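Long-range contacts in WlaRA, TDP-fucose-3,4-ketoisomerase (Campylobacter jejuni subsp. jejuni 81116, PDB 5TPV), which belongs to the cupin clan of small beta-barrel proteins and holds thymidine-5'-diphosphate in pockets that its two subunits build together: residues M1-L6 and T74-I79; L52-I57 and T110-D115. All coordinates share one frame; numbering follows the deposited sequence.

Contact 1 (M1-L6 and T74-I79)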
ATOM      1  N   MET B   1     -24.853  -7.811  -3.418  1.00 37.48           N
ATOM      2  CA  MET B   1     -23.886  -6.672  -3.386  1.00 39.91           C
ATOM      3  C   MET B   1     -23.467  -6.441  -1.929  1.00 43.80           C
ATOM      4  O   MET B   1     -24.326  -6.232  -1.034  1.00 42.77           O
ATOM      5  CB  MET B   1     -24.595  -5.421  -3.876  1.00 46.59           C
ATOM      6  CG  MET B   1     -23.652  -4.264  -4.157  1.00 52.78           C
ATOM      7  SD  MET B   1     -22.525  -4.603  -5.526  1.00 44.30           S
ATOM      8  CE  MET B   1     -23.505  -3.859  -6.829  1.00 47.51           C
ATOM      9  N   ASN B   2     -22.166  -6.495  -1.683  1.00 36.41           N
ATOM     10  CA  ASN B   2     -21.632  -6.153  -0.363  1.00 36.38           C
ATOM     11  C   ASN B   2     -20.370  -5.304  -0.552  1.00 40.43           C
ATOM     12  O   ASN B   2     -19.313  -5.809  -0.899  1.00 38.56           O
ATOM     13  CB  ASN B   2     -21.265  -7.374   0.491  1.00 39.03           C
ATOM     14  CG  ASN B   2     -20.863  -6.950   1.927  1.00 46.97           C
ATOM     15  OD1 ASN B   2     -21.422  -6.007   2.505  1.00 44.53           O
ATOM     16  ND2 ASN B   2     -19.911  -7.637   2.498  1.00 47.54           N
ATOM     17  N   TYR B   3     -20.494  -4.018  -0.282  1.00 40.52           N
ATOM     18  CA  TYR B   3     -19.391  -3.107  -0.338  1.00 39.70           C
ATOM     19  C   TYR B   3     -19.591  -2.016   0.703  1.00 43.31           C
ATOM     20  O   TYR B   3     -20.722  -1.823   1.193  1.00 38.50           O
ATOM     21  CB  TYR B   3     -19.370  -2.508  -1.730  1.00 33.06           C
ATOM     22  CG  TYR B   3     -20.495  -1.570  -2.060  1.00 33.07           C
ATOM     23  CD1 TYR B   3     -20.504  -0.261  -1.592  1.00 31.91           C
ATOM     24  CD2 TYR B   3     -21.553  -1.979  -2.876  1.00 35.02           C
ATOM     25  CE1 TYR B   3     -21.541   0.605  -1.895  1.00 32.17           C
ATOM     26  CE2 TYR B   3     -22.597  -1.125  -3.209  1.00 33.15           C
ATOM     27  CZ  TYR B   3     -22.602   0.186  -2.705  1.00 35.71           C
ATOM     28  OH  TYR B   3     -23.633   1.094  -2.987  1.00 34.83           O
ATOM     29  N   THR B   4     -18.529  -1.264   0.983  1.00 41.27           N
ATOM     30  CA  THR B   4     -18.603  -0.150   1.944  1.00 41.75           C
ATOM     31  C   THR B   4     -17.616   0.948   1.587  1.00 36.31           C
ATOM     32  O   THR B   4     -16.429   0.694   1.362  1.00 34.57           O
ATOM     33  CB  THR B   4     -18.281  -0.555   3.409  1.00 46.94           C
ATOM     34  OG1 THR B   4     -19.106  -1.624   3.859  1.00 45.38           O
ATOM     35  CG2 THR B   4     -18.517   0.630   4.352  1.00 48.23           C
ATOM     36  N   ILE B   5     -18.121   2.172   1.536  1.00 33.47           N
ATOM     37  CA  ILE B   5     -17.267   3.331   1.451  1.00 33.86           C
ATOM     38  C   ILE B   5     -16.766   3.618   2.864  1.00 44.42           C
ATOM     39  O   ILE B   5     -17.524   4.112   3.705  1.00 43.28           O
ATOM     40  CB  ILE B   5     -17.974   4.516   0.788  1.00 39.57           C
ATOM     41  CG1 ILE B   5     -18.345   4.115  -0.647  1.00 42.25           C
ATOM     42  CG2 ILE B   5     -17.079   5.774   0.737  1.00 42.12           C
ATOM     43  CD1 ILE B   5     -18.910   5.242  -1.475  1.00 50.88           C
ATOM     44  N   LEU B   6     -15.498   3.287   3.110  1.00 38.81           N
ATOM     45  CA  LEU B   6     -14.829   3.601   4.363  1.00 39.54           C
ATOM     46  C   LEU B   6     -14.363   5.033   4.444  1.00 37.29           C
ATOM     47  O   LEU B   6     -14.047   5.674   3.446  1.00 48.88           O
ATOM     48  CB  LEU B   6     -13.670   2.658   4.612  1.00 40.80           C
ATOM     49  CG  LEU B   6     -14.151   1.215   4.612  1.00 41.76           C
ATOM     50  CD1 LEU B   6     -12.941   0.333   4.647  1.00 44.86           C
ATOM     51  CD2 LEU B   6     -15.098   0.839   5.751  1.00 40.29           C
ATOM     52  N   THR B  74     -27.194  -6.453 -10.116  1.00 39.40           N
ATOM     53  CA  THR B  74     -27.224  -4.995 -10.046  1.00 43.20           C
ATOM     54  C   THR B  74     -25.814  -4.459 -10.174  1.00 37.34           C
ATOM     55  O   THR B  74     -24.832  -5.163  -9.971  1.00 39.87           O
ATOM     56  CB  THR B  74     -27.690  -4.539  -8.655  1.00 43.05           C
ATOM     57  OG1 THR B  74     -26.812  -5.097  -7.680  1.00 37.28           O
ATOM     58  CG2 THR B  74     -29.119  -5.024  -8.375  1.00 42.34           C
ATOM     59  N   LYS B  75     -25.735  -3.199 -10.509  1.00 37.57           N
ATOM     60  CA  LYS B  75     -24.474  -2.542 -10.610  1.00 47.98           C
ATOM     61  C   LYS B  75     -24.521  -1.161  -9.958  1.00 45.45           C
ATOM     62  O   LYS B  75     -25.582  -0.557  -9.785  1.00 39.59           O
ATOM     63  CB  LYS B  75     -24.090  -2.458 -12.089  1.00 51.85           C
ATOM     64  CG  LYS B  75     -24.925  -1.478 -12.885  1.00 56.68           C
ATOM     65  CD  LYS B  75     -24.552  -1.529 -14.369  1.00 65.14           C
ATOM     66  CE  LYS B  75     -24.918  -0.223 -15.079  1.00 70.63           C
ATOM     67  NZ  LYS B  75     -25.527  -0.426 -16.422  1.00 72.79           N
ATOM     68  N   GLN B  76     -23.342  -0.662  -9.636  1.00 36.25           N
ATOM     69  CA  GLN B  76     -23.212   0.540  -8.840  1.00 38.89           C
ATOM     70  C   GLN B  76     -21.918   1.234  -9.301  1.00 35.74           C
ATOM     71  O   GLN B  76     -20.911   0.558  -9.500  1.00 30.09           O
ATOM     72  CB  GLN B  76     -23.193   0.117  -7.348  1.00 37.33           C
ATOM     73  CG  GLN B  76     -23.016   1.263  -6.356  1.00 44.36           C
ATOM     74  CD  GLN B  76     -24.113   2.312  -6.473  1.00 43.73           C
ATOM     75  OE1 GLN B  76     -24.051   3.157  -7.331  1.00 50.76           O
ATOM     76  NE2 GLN B  76     -25.119   2.241  -5.634  1.00 55.38           N
ATOM     77  N   LYS B  77     -21.988   2.550  -9.502  1.00 38.48           N
ATOM     78  CA  LYS B  77     -20.828   3.384  -9.836  1.00 39.87           C
ATOM     79  C   LYS B  77     -20.451   4.305  -8.668  1.00 45.00           C
ATOM     80  O   LYS B  77     -21.310   4.901  -8.026  1.00 40.08           O
ATOM     81  CB  LYS B  77     -21.067   4.234 -11.077  1.00 38.03           C
ATOM     82  CG  LYS B  77     -21.360   3.390 -12.306  1.00 52.52           C
ATOM     83  CD  LYS B  77     -21.718   4.243 -13.520  1.00 56.66           C
ATOM     84  CE  LYS B  77     -21.949   3.351 -14.724  1.00 57.34           C
ATOM     85  NZ  LYS B  77     -22.313   4.136 -15.934  1.00 59.29           N
ATOM     86  N   ILE B  78     -19.149   4.383  -8.404  1.00 42.51           N
ATOM     87  CA  ILE B  78     -18.580   5.130  -7.293  1.00 45.30           C
ATOM     88  C   ILE B  78     -17.368   5.914  -7.782  1.00 43.91           C
ATOM     89  O   ILE B  78     -16.548   5.385  -8.549  1.00 38.85           O
ATOM     90  CB  ILE B  78     -18.131   4.151  -6.195  1.00 44.92           C
ATOM     91  CG1 ILE B  78     -19.382   3.513  -5.569  1.00 48.08           C
ATOM     92  CG2 ILE B  78     -17.283   4.821  -5.117  1.00 49.05           C
ATOM     93  CD1 ILE B  78     -19.207   2.058  -5.234  1.00 47.62           C
ATOM     94  N   ILE B  79     -17.271   7.159  -7.311  1.00 39.91           N
ATOM     95  CA  ILE B  79     -16.090   7.951  -7.571  1.00 38.91           C
ATOM     96  C   ILE B  79     -15.096   7.852  -6.414  1.00 38.10           C
ATOM     97  O   ILE B  79     -15.478   7.977  -5.277  1.00 42.98           O
ATOM     98  CB  ILE B  79     -16.447   9.383  -8.026  1.00 49.52           C
ATOM     99  CG1 ILE B  79     -17.017   9.303  -9.452  1.00 60.33           C
ATOM    100  CG2 ILE B  79     -15.211  10.279  -8.050  1.00 50.48           C
ATOM    101  CD1 ILE B  79     -17.743  10.544  -9.927  1.00 67.88           C
TER
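Two antiparallel sheets face each other in a cupin barrel, and here their strands 3-13 and 75-80 meet at the surface, strand 75-80 being an edge strand of its sheet within this chain. Segments 3-6 and 75-79 run almost parallel, 15° apart, but with axes 10.4 Å from each other they belong to different sheets, and side chains alone span the gap. Alternate residues do so: M1, Y3 and I5 from one segment, T74, Q76 and I78 from the other. I5 and I78 meet tip to tip, CD1 of I5 lying 4.0 Å from CG2 of I78; I78, a buried side chain, also packs on I67 and L87. M1 bends at chi2 and chi3, so that its methyl CE comes within 3.6 Å of OG1 of T74, a hydroxyl already hydrogen-bonded to D71. Y3 takes the crowded position between its backbone N and carbonyl carbon (chi1 69°), and its ring stands across Q76, ring and amide planes 85° apart. Q76 has CG anti to its backbone N and then turns at chi2, laying CG 3.8 Å from CZ of Y3 and bringing the amide to the phenol, where NE2 of Q76 gives OH of Y3 a weak, bent hydrogen bond of 3.2 Å.

Contact 2 (L52-I57 and T110-D115). With TYD (thymidine-5'-diphosphate), chain E.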
ATOM      1  N   LEU B  52     -12.610 -14.921  -7.085  1.00 31.90           N
ATOM      2  CA  LEU B  52     -13.282 -15.967  -6.288  1.00 36.13           C
ATOM      3  C   LEU B  52     -13.010 -15.888  -4.781  1.00 37.14           C
ATOM      4  O   LEU B  52     -13.922 -16.051  -3.969  1.00 43.41           O
ATOM      5  CB  LEU B  52     -12.869 -17.349  -6.786  1.00 36.92           C
ATOM      6  CG  LEU B  52     -13.467 -17.842  -8.110  1.00 39.07           C
ATOM      7  CD1 LEU B  52     -12.638 -19.006  -8.612  1.00 33.76           C
ATOM      8  CD2 LEU B  52     -14.929 -18.261  -7.902  1.00 39.58           C
ATOM      9  N   ASN B  53     -11.773 -15.572  -4.422  1.00 41.60           N
ATOM     10  CA  ASN B  53     -11.375 -15.461  -3.012  1.00 42.91           C
ATOM     11  C   ASN B  53     -11.090 -14.078  -2.432  1.00 38.80           C
ATOM     12  O   ASN B  53     -11.274 -13.871  -1.236  1.00 41.97           O
ATOM     13  CB  ASN B  53     -10.150 -16.355  -2.823  1.00 35.83           C
ATOM     14  CG  ASN B  53     -10.380 -17.734  -3.419  1.00 37.65           C
ATOM     15  OD1 ASN B  53     -11.456 -18.303  -3.209  1.00 38.15           O
ATOM     16  ND2 ASN B  53      -9.394 -18.276  -4.135  1.00 38.53           N
ATOM     17  N   SER B  54     -10.536 -13.167  -3.223  1.00 37.36           N
ATOM     18  CA  SER B  54      -9.930 -11.957  -2.690  1.00 32.96           C
ATOM     19  C   SER B  54     -11.029 -10.951  -2.403  1.00 32.54           C
ATOM     20  O   SER B  54     -11.975 -10.754  -3.181  1.00 30.99           O
ATOM     21  CB  SER B  54      -8.959 -11.331  -3.693  1.00 30.16           C
ATOM     22  OG  SER B  54      -7.903 -12.203  -4.070  1.00 31.71           O
ATOM     23  N   GLU B  55     -10.818 -10.275  -1.286  1.00 31.59           N
ATOM     24  CA  GLU B  55     -11.425  -9.001  -1.002  1.00 31.61           C
ATOM     25  C   GLU B  55     -10.411  -7.857  -1.270  1.00 28.94           C
ATOM     26  O   GLU B  55      -9.194  -8.070  -1.345  1.00 29.64           O
ATOM     27  CB  GLU B  55     -11.844  -9.027   0.469  1.00 37.10           C
ATOM     28  CG  GLU B  55     -12.949 -10.000   0.804  1.00 43.18           C
ATOM     29  CD  GLU B  55     -13.082 -10.198   2.307  1.00 48.66           C
ATOM     30  OE1 GLU B  55     -13.522  -9.257   3.035  1.00 46.41           O
ATOM     31  OE2 GLU B  55     -12.730 -11.311   2.745  1.00 42.27           O
ATOM     32  N   PHE B  56     -10.938  -6.654  -1.406  1.00 28.41           N
ATOM     33  CA  PHE B  56     -10.187  -5.497  -1.899  1.00 29.58           C
ATOM     34  C   PHE B  56     -10.598  -4.264  -1.120  1.00 29.55           C
ATOM     35  O   PHE B  56     -11.757  -4.155  -0.745  1.00 29.42           O
ATOM     36  CB  PHE B  56     -10.422  -5.218  -3.372  1.00 26.90           C
ATOM     37  CG  PHE B  56      -9.917  -6.307  -4.236  1.00 31.01           C
ATOM     38  CD1 PHE B  56      -8.569  -6.432  -4.474  1.00 26.57           C
ATOM     39  CD2 PHE B  56     -10.791  -7.235  -4.799  1.00 38.40           C
ATOM     40  CE1 PHE B  56      -8.045  -7.484  -5.207  1.00 26.12           C
ATOM     41  CE2 PHE B  56     -10.282  -8.293  -5.562  1.00 29.72           C
ATOM     42  CZ  PHE B  56      -8.927  -8.429  -5.743  1.00 30.34           C
ATOM     43  N   ILE B  57      -9.631  -3.382  -0.852  1.00 28.74           N
ATOM     44  CA  ILE B  57      -9.919  -1.939  -0.716  1.00 26.28           C
ATOM     45  C   ILE B  57      -9.191  -1.089  -1.775  1.00 25.34           C
ATOM     46  O   ILE B  57      -8.003  -1.220  -1.975  1.00 29.36           O
ATOM     47  CB  ILE B  57      -9.486  -1.479   0.677  1.00 28.27           C
ATOM     48  CG1 ILE B  57     -10.351  -2.131   1.725  1.00 29.89           C
ATOM     49  CG2 ILE B  57      -9.692   0.017   0.894  1.00 30.45           C
ATOM     50  CD1 ILE B  57      -9.807  -1.956   3.116  1.00 31.38           C
ATOM     51  N   THR B 110      -5.343  -6.127  -0.612  1.00 27.72           N
ATOM     52  CA  THR B 110      -6.020  -7.395  -0.681  1.00 31.24           C
ATOM     53  C   THR B 110      -5.424  -8.427   0.301  1.00 32.93           C
ATOM     54  O   THR B 110      -4.332  -8.286   0.874  1.00 28.30           O
ATOM     55  CB  THR B 110      -6.068  -7.935  -2.114  1.00 31.83           C
ATOM     56  OG1 THR B 110      -6.909  -9.110  -2.212  1.00 35.33           O
ATOM     57  CG2 THR B 110      -4.706  -8.319  -2.536  1.00 27.78           C
ATOM     58  N   ASN B 111      -6.244  -9.438   0.549  1.00 31.82           N
ATOM     59  CA  ASN B 111      -5.964 -10.476   1.554  1.00 30.11           C
ATOM     60  C   ASN B 111      -5.402 -11.749   0.947  1.00 36.66           C
ATOM     61  O   ASN B 111      -5.321 -12.729   1.642  1.00 32.19           O
ATOM     62  CB  ASN B 111      -7.227 -10.781   2.344  1.00 32.44           C
ATOM     63  CG  ASN B 111      -8.372 -11.315   1.465  1.00 35.23           C
ATOM     64  OD1 ASN B 111      -8.519 -10.982   0.309  1.00 30.00           O
ATOM     65  ND2 ASN B 111      -9.225 -12.113   2.059  1.00 41.17           N
ATOM     66  N   THR B 112      -4.966 -11.746  -0.317  1.00 36.71           N
ATOM     67  CA  THR B 112      -4.380 -12.972  -0.870  1.00 33.69           C
ATOM     68  C   THR B 112      -3.123 -12.739  -1.621  1.00 32.63           C
ATOM     69  O   THR B 112      -2.931 -11.647  -2.138  1.00 33.71           O
ATOM     70  CB  THR B 112      -5.349 -13.615  -1.911  1.00 37.61           C
ATOM     71  OG1 THR B 112      -5.602 -12.681  -2.961  1.00 45.42           O
ATOM     72  CG2 THR B 112      -6.716 -13.930  -1.317  1.00 33.64           C
ATOM     73  N   TYR B 113      -2.339 -13.802  -1.821  1.00 28.01           N
ATOM     74  CA  TYR B 113      -1.325 -13.790  -2.837  1.00 32.34           C
ATOM     75  C   TYR B 113      -1.928 -13.775  -4.246  1.00 35.83           C
ATOM     76  O   TYR B 113      -3.014 -14.271  -4.428  1.00 38.59           O
ATOM     77  CB  TYR B 113      -0.398 -14.998  -2.689  1.00 34.45           C
ATOM     78  CG  TYR B 113       0.357 -15.061  -1.355  1.00 47.00           C
ATOM     79  CD1 TYR B 113       1.115 -13.986  -0.888  1.00 48.57           C
ATOM     80  CD2 TYR B 113       0.372 -16.236  -0.614  1.00 62.47           C
ATOM     81  CE1 TYR B 113       1.818 -14.050   0.285  1.00 53.72           C
ATOM     82  CE2 TYR B 113       1.080 -16.323   0.552  1.00 64.41           C
ATOM     83  CZ  TYR B 113       1.777 -15.219   1.002  1.00 66.43           C
ATOM     84  OH  TYR B 113       2.462 -15.328   2.169  1.00 67.32           O
ATOM     85  N   TYR B 114      -1.195 -13.277  -5.241  1.00 30.08           N
ATOM     86  CA  TYR B 114      -1.710 -13.256  -6.596  1.00 37.10           C
ATOM     87  C   TYR B 114      -1.996 -14.687  -7.066  1.00 35.09           C
ATOM     88  O   TYR B 114      -1.192 -15.563  -6.834  1.00 33.34           O
ATOM     89  CB  TYR B 114      -0.676 -12.650  -7.516  1.00 33.24           C
ATOM     90  CG  TYR B 114      -1.040 -12.828  -8.943  1.00 33.39           C
ATOM     91  CD1 TYR B 114      -0.316 -13.707  -9.766  1.00 37.84           C
ATOM     92  CD2 TYR B 114      -2.123 -12.144  -9.477  1.00 29.02           C
ATOM     93  CE1 TYR B 114      -0.697 -13.931 -11.074  1.00 31.77           C
ATOM     94  CE2 TYR B 114      -2.501 -12.338 -10.789  1.00 33.16           C
ATOM     95  CZ  TYR B 114      -1.779 -13.239 -11.574  1.00 38.27           C
ATOM     96  OH  TYR B 114      -2.142 -13.397 -12.881  1.00 35.16           O
ATOM     97  N   ASP B 115      -3.125 -14.916  -7.728  1.00 38.80           N
ATOM     98  CA  ASP B 115      -3.473 -16.262  -8.174  1.00 31.61           C
ATOM     99  C   ASP B 115      -4.360 -16.178  -9.405  1.00 34.46           C
ATOM    100  O   ASP B 115      -5.559 -15.806  -9.332  1.00 28.95           O
ATOM    101  CB  ASP B 115      -4.198 -16.930  -7.046  1.00 42.08           C
ATOM    102  CG  ASP B 115      -4.546 -18.396  -7.327  1.00 45.90           C
ATOM    103  OD1 ASP B 115      -4.227 -18.998  -8.388  1.00 39.48           O
ATOM    104  OD2 ASP B 115      -5.177 -18.905  -6.398  1.00 38.06           O
TER
HETATM  105  PA  TYD E 201      -5.447  -7.887 -13.813  1.00 35.99           P
HETATM  106  O1A TYD E 201      -5.772  -9.018 -14.760  1.00 38.67           O
HETATM  107  O2A TYD E 201      -6.004  -7.896 -12.410  1.00 39.31           O
HETATM  108  O3A TYD E 201      -5.873  -6.503 -14.517  1.00 32.16           O
HETATM  109  PB  TYD E 201      -6.399  -5.265 -13.633  1.00 35.58           P
HETATM  110  O1B TYD E 201      -6.872  -4.261 -14.657  1.00 35.74           O
HETATM  111  O2B TYD E 201      -7.500  -5.861 -12.789  1.00 33.09           O
HETATM  112  O3B TYD E 201      -5.181  -4.831 -12.853  1.00 37.25           O
HETATM  113  O5' TYD E 201      -3.845  -7.754 -13.718  1.00 36.29           O
HETATM  114  C5' TYD E 201      -3.096  -7.223 -14.809  1.00 37.52           C
HETATM  115  C4' TYD E 201      -2.030  -8.226 -15.232  1.00 34.81           C
HETATM  116  O4' TYD E 201      -0.919  -8.156 -14.334  1.00 34.20           O
HETATM  117  C3' TYD E 201      -2.567  -9.648 -15.196  1.00 34.64           C
HETATM  118  O3' TYD E 201      -2.485 -10.236 -16.498  1.00 37.53           O
HETATM  119  C2' TYD E 201      -1.690 -10.415 -14.223  1.00 31.65           C
HETATM  120  C1' TYD E 201      -0.661  -9.417 -13.710  1.00 31.71           C
HETATM  121  N1  TYD E 201      -0.783  -9.283 -12.258  1.00 30.56           N
HETATM  122  C2  TYD E 201       0.167  -9.908 -11.418  1.00 34.93           C
HETATM  123  O2  TYD E 201       1.099 -10.565 -11.929  1.00 34.14           O
HETATM  124  N3  TYD E 201       0.088  -9.809 -10.083  1.00 32.84           N
HETATM  125  C4  TYD E 201      -0.897  -9.114  -9.507  1.00 32.93           C
HETATM  126  O4  TYD E 201      -0.965  -9.025  -8.263  1.00 32.21           O
HETATM  127  C5  TYD E 201      -1.907  -8.450 -10.367  1.00 32.70           C
HETATM  128  C5M TYD E 201      -3.033  -7.657  -9.755  1.00 33.79           C
HETATM  129  C6  TYD E 201      -1.794  -8.573 -11.743  1.00 31.58           C
HETATM  130  O   HOH W   1     -11.607 -13.390   1.623  1.00 42.30           O
HETATM  131  O   HOH W   2      -6.667 -17.221  -4.425  1.00 45.47           O
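T110 and N111 grip the backbone of E55, and T112 meets the hydroxyl of S54. The hydroxyl OG1 of T110, anti to its own backbone N, donates to O of E55 at 2.7 Å, in the plane of that carbonyl and nearly along its axis (C=O...donor angle 159°). One residue on, N111 sits with CG in the crowded position between N and carbonyl carbon, which sets OD1 2.9 Å from N of E55; the amide N-H approaches from above the side-chain carbonyl plane. T110 and N111 thus hold both the carbonyl and the N-H of E55. Next, OG1 of T112 and OG of S54 form a close hydroxyl pair, 2.6 Å apart, and OG of S54 is hydrogen-bonded to E118.

This is where strands 56-62 and 105-110, neighbours in one sheet of the cupin barrel, splay into loops, so side chains and water take over the joining. F56 and T110 point the same way, with CE1 of F56 3.6 Å from OG1 of T110. Water 1 donates to O of N53 and OE2 of E55 and accepts from ND2 of N111, while OE1 of the same glutamate is hydrogen-bonded to Y88. Water 2 spans ND2 of N53 and OD2 of D115. Farther along, Y114 lays one face of its ring over the thymine of thymidine-5'-diphosphate, N3 being 3.2 Å above the ring plane and offset toward the rim. Its backbone N is hydrogen-bonded to Q22 of the second subunit, and R33, hydrogen-bonded to the ligand, also holds O of T112.

Contact 1 is a surface contact between the two sheets, whereas contact 2 is partly buried and joins neighbouring strands of one sheet where they run out into loops. Strands 3-13 and 56-62 both belong to that sheet, on either side of strand 85-89, and the two contacts touch through L6 and I57, though their centres lie about 17 Å apart on opposite sides of the chain's centre. The chemistry follows the place: across the sandwich, the contact is made of apolar tips and one weak amide-phenol bond; at the strand ends, hydroxyls, an amide and waters bind backbone groups and one another's side chains. Contact 2 alone reaches the ligand and the second subunit.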